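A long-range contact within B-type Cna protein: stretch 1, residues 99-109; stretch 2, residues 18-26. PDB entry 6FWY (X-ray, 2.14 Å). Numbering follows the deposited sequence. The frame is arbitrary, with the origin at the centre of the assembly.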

# COMPACT_ATOMS: atom_id res chain seq x y z
N ASP A 99 22.65 -8.87 4.13
CA ASP A 99 21.50 -8.02 4.49
C ASP A 99 21.82 -6.55 4.76
O ASP A 99 20.94 -5.69 4.58
CB ASP A 99 20.75 -8.60 5.68
CG ASP A 99 20.03 -9.91 5.35
OD1 ASP A 99 20.01 -10.31 4.15
OD2 ASP A 99 19.50 -10.58 6.26
N THR A 100 23.04 -6.25 5.21
CA THR A 100 23.46 -4.86 5.44
C THR A 100 23.60 -4.13 4.12
O THR A 100 23.13 -3.01 3.99
CB THR A 100 24.78 -4.75 6.21
OG1 THR A 100 24.67 -5.44 7.44
CG2 THR A 100 25.10 -3.29 6.53
N GLU A 101 24.24 -4.79 3.15
CA GLU A 101 24.36 -4.25 1.79
C GLU A 101 22.99 -4.07 1.12
O GLU A 101 22.77 -3.06 0.46
CB GLU A 101 25.23 -5.16 0.91
CG GLU A 101 26.72 -5.13 1.25
CD GLU A 101 27.55 -6.18 0.54
OE1 GLU A 101 27.10 -6.74 -0.50
OE2 GLU A 101 28.67 -6.44 1.02
N ALA A 102 22.10 -5.05 1.29
CA ALA A 102 20.75 -4.97 0.72
C ALA A 102 19.95 -3.82 1.33
O ALA A 102 19.35 -3.02 0.62
CB ALA A 102 20.01 -6.30 0.88
N TRP A 103 19.97 -3.73 2.65
CA TRP A 103 19.33 -2.62 3.35
C TRP A 103 19.89 -1.26 2.91
O TRP A 103 19.12 -0.34 2.62
CB TRP A 103 19.46 -2.78 4.86
CG TRP A 103 19.27 -1.49 5.61
CD1 TRP A 103 18.13 -0.76 5.75
CD2 TRP A 103 20.29 -0.76 6.29
NE1 TRP A 103 18.37 0.37 6.48
CE2 TRP A 103 19.69 0.40 6.82
CE3 TRP A 103 21.66 -0.97 6.48
CZ2 TRP A 103 20.41 1.35 7.56
CZ3 TRP A 103 22.38 -0.03 7.20
CH2 TRP A 103 21.75 1.12 7.74
N TYR A 104 21.21 -1.12 2.87
CA TYR A 104 21.82 0.17 2.50
C TYR A 104 21.49 0.57 1.07
O TYR A 104 21.22 1.75 0.79
CB TYR A 104 23.34 0.15 2.71
CG TYR A 104 23.99 1.50 2.55
CD1 TYR A 104 24.01 2.41 3.60
CD2 TYR A 104 24.58 1.86 1.35
CE1 TYR A 104 24.60 3.67 3.46
CE2 TYR A 104 25.18 3.10 1.20
CZ TYR A 104 25.19 3.99 2.25
OH TYR A 104 25.78 5.21 2.11
N ALA A 105 21.54 -0.40 0.16
CA ALA A 105 21.11 -0.19 -1.23
C ALA A 105 19.71 0.38 -1.30
O ALA A 105 19.46 1.28 -2.07
CB ALA A 105 21.15 -1.50 -2.01
N THR A 106 18.82 -0.14 -0.46
CA THR A 106 17.46 0.35 -0.42
C THR A 106 17.42 1.78 0.16
O THR A 106 16.71 2.63 -0.36
CB THR A 106 16.52 -0.62 0.34
OG1 THR A 106 16.76 -1.97 -0.08
CG2 THR A 106 15.09 -0.30 0.07
N GLN A 107 18.18 2.03 1.22
CA GLN A 107 18.26 3.38 1.81
C GLN A 107 18.83 4.40 0.80
O GLN A 107 18.44 5.56 0.79
CB GLN A 107 19.11 3.35 3.10
CG GLN A 107 19.39 4.70 3.76
CD GLN A 107 18.12 5.44 4.13
OE1 GLN A 107 17.44 5.09 5.08
NE2 GLN A 107 17.79 6.48 3.37
N LEU A 108 19.75 3.94 -0.05
CA LEU A 108 20.31 4.80 -1.09
C LEU A 108 19.21 5.23 -2.08
O LEU A 108 19.08 6.40 -2.38
CB LEU A 108 21.47 4.06 -1.77
CG LEU A 108 22.39 4.82 -2.73
CD1 LEU A 108 22.97 6.10 -2.12
CD2 LEU A 108 23.48 3.84 -3.11
N VAL A 109 18.38 4.28 -2.50
CA VAL A 109 17.17 4.57 -3.30
C VAL A 109 16.27 5.58 -2.58
O VAL A 109 15.85 6.57 -3.18
CB VAL A 109 16.37 3.29 -3.63
CG1 VAL A 109 15.02 3.62 -4.28
CG2 VAL A 109 17.19 2.40 -4.53
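Stretch 2 18-26: GVKTDGYIR

Stretch 2 is extended as a strand up to Thr 21, then loosens into a loop that continues along the helix of residues 99-109. Strand and helix axes approach to 9.5 Å and cross at -69°. Stretch 2 broadly follows the helix from Val 19, by Thr 100, to Ile 25, by Leu 108, though Tyr 24 (by Glu 101) and Gly 23 (by Tyr 104) fall out of order. Strand alternation sends Val 19 and Thr 21 toward the helix and Lys 20 away.

No direct hydrogen bond crosses; side chains pack against one another. Thr 21 CG2 lies 3.6 Å from Trp 103 CZ3 and 3.5 Å from Tyr 104 CD1, while Val 19 CG1 sits 4.1 Å from Trp 103 CZ3. Farther along, Ile 25 CD1 meets Leu 108 CD1 at 3.8 Å.

The aromatic pair is offset edge-to-face: Tyr 24 turns its edge to the face of Tyr 104, with planes at 63°. Glu 101 CG makes an off-centre CH-pi contact, 4.2 Å from the Tyr 24 ring centroid.

Polar links are indirect. One water accepts from Tyr 24 OH (2.6 Å) and donates to Glu 101 OE2 (2.7 Å). Within stretch 2, where strand gives way to loop, Gly 23 N donates to Thr 21 OG1 at 3.0 Å. Gly 23 has positive phi, and a CB there would clash with Tyr 104 OH.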

# COMPACT_ATOMS: atom_id res chain seq x y z
N GLY A 18 20.06 -1.97 15.80
CA GLY A 18 21.46 -2.27 16.11
C GLY A 18 22.34 -2.37 14.86
O GLY A 18 23.54 -2.42 14.98
N VAL A 19 21.74 -2.46 13.68
CA VAL A 19 22.49 -2.48 12.44
C VAL A 19 22.88 -1.05 12.01
O VAL A 19 22.04 -0.15 11.97
CB VAL A 19 21.72 -3.18 11.30
CG1 VAL A 19 22.46 -3.04 9.96
CG2 VAL A 19 21.46 -4.66 11.66
N LYS A 20 24.14 -0.85 11.71
CA LYS A 20 24.61 0.45 11.21
C LYS A 20 25.81 0.27 10.31
O LYS A 20 26.52 -0.74 10.40
CB LYS A 20 24.95 1.47 12.30
CG LYS A 20 23.94 1.65 13.38
CD LYS A 20 24.49 2.50 14.51
CE LYS A 20 23.38 2.65 15.55
NZ LYS A 20 23.76 3.63 16.62
N THR A 21 26.02 1.28 9.49
CA THR A 21 27.13 1.30 8.55
C THR A 21 27.60 2.73 8.32
O THR A 21 26.82 3.68 8.37
CB THR A 21 26.77 0.65 7.20
OG1 THR A 21 27.89 0.68 6.33
CG2 THR A 21 25.61 1.36 6.52
N ASP A 22 28.90 2.86 8.01
CA ASP A 22 29.47 4.12 7.55
C ASP A 22 29.19 4.37 6.06
O ASP A 22 29.56 5.44 5.52
CB ASP A 22 30.98 4.17 7.88
CG ASP A 22 31.76 2.96 7.38
OD1 ASP A 22 31.21 2.11 6.64
OD2 ASP A 22 32.93 2.84 7.76
N GLY A 23 28.60 3.39 5.37
CA GLY A 23 28.20 3.55 3.97
C GLY A 23 29.18 2.89 3.05
O GLY A 23 30.36 2.77 3.37
N TYR A 24 28.67 2.45 1.90
CA TYR A 24 29.48 1.81 0.84
C TYR A 24 29.78 2.75 -0.34
O TYR A 24 30.44 2.34 -1.29
CB TYR A 24 28.71 0.60 0.32
CG TYR A 24 28.56 -0.46 1.35
CD1 TYR A 24 27.49 -0.44 2.24
CD2 TYR A 24 29.50 -1.48 1.47
CE1 TYR A 24 27.37 -1.41 3.22
CE2 TYR A 24 29.37 -2.46 2.42
CZ TYR A 24 28.29 -2.42 3.28
OH TYR A 24 28.19 -3.39 4.23
N ILE A 25 29.27 3.97 -0.25
CA ILE A 25 29.40 5.01 -1.25
C ILE A 25 29.62 6.33 -0.54
O ILE A 25 29.49 6.42 0.67
CB ILE A 25 28.14 5.10 -2.18
CG1 ILE A 25 26.87 5.48 -1.43
CG2 ILE A 25 27.92 3.77 -2.92
CD1 ILE A 25 26.58 6.96 -1.29
N ARG A 26 29.95 7.35 -1.32
CA ARG A 26 30.01 8.73 -0.84
C ARG A 26 29.24 9.57 -1.85
O ARG A 26 28.85 9.06 -2.90
CB ARG A 26 31.47 9.19 -0.71
CG ARG A 26 32.24 8.41 0.34
CD ARG A 26 33.72 8.63 0.31
NE ARG A 26 34.34 8.00 -0.85
CZ ARG A 26 35.59 8.24 -1.27
NH1 ARG A 26 36.37 9.09 -0.63
NH2 ARG A 26 36.06 7.62 -2.34
O HOH W 1 29.40 -5.58 3.47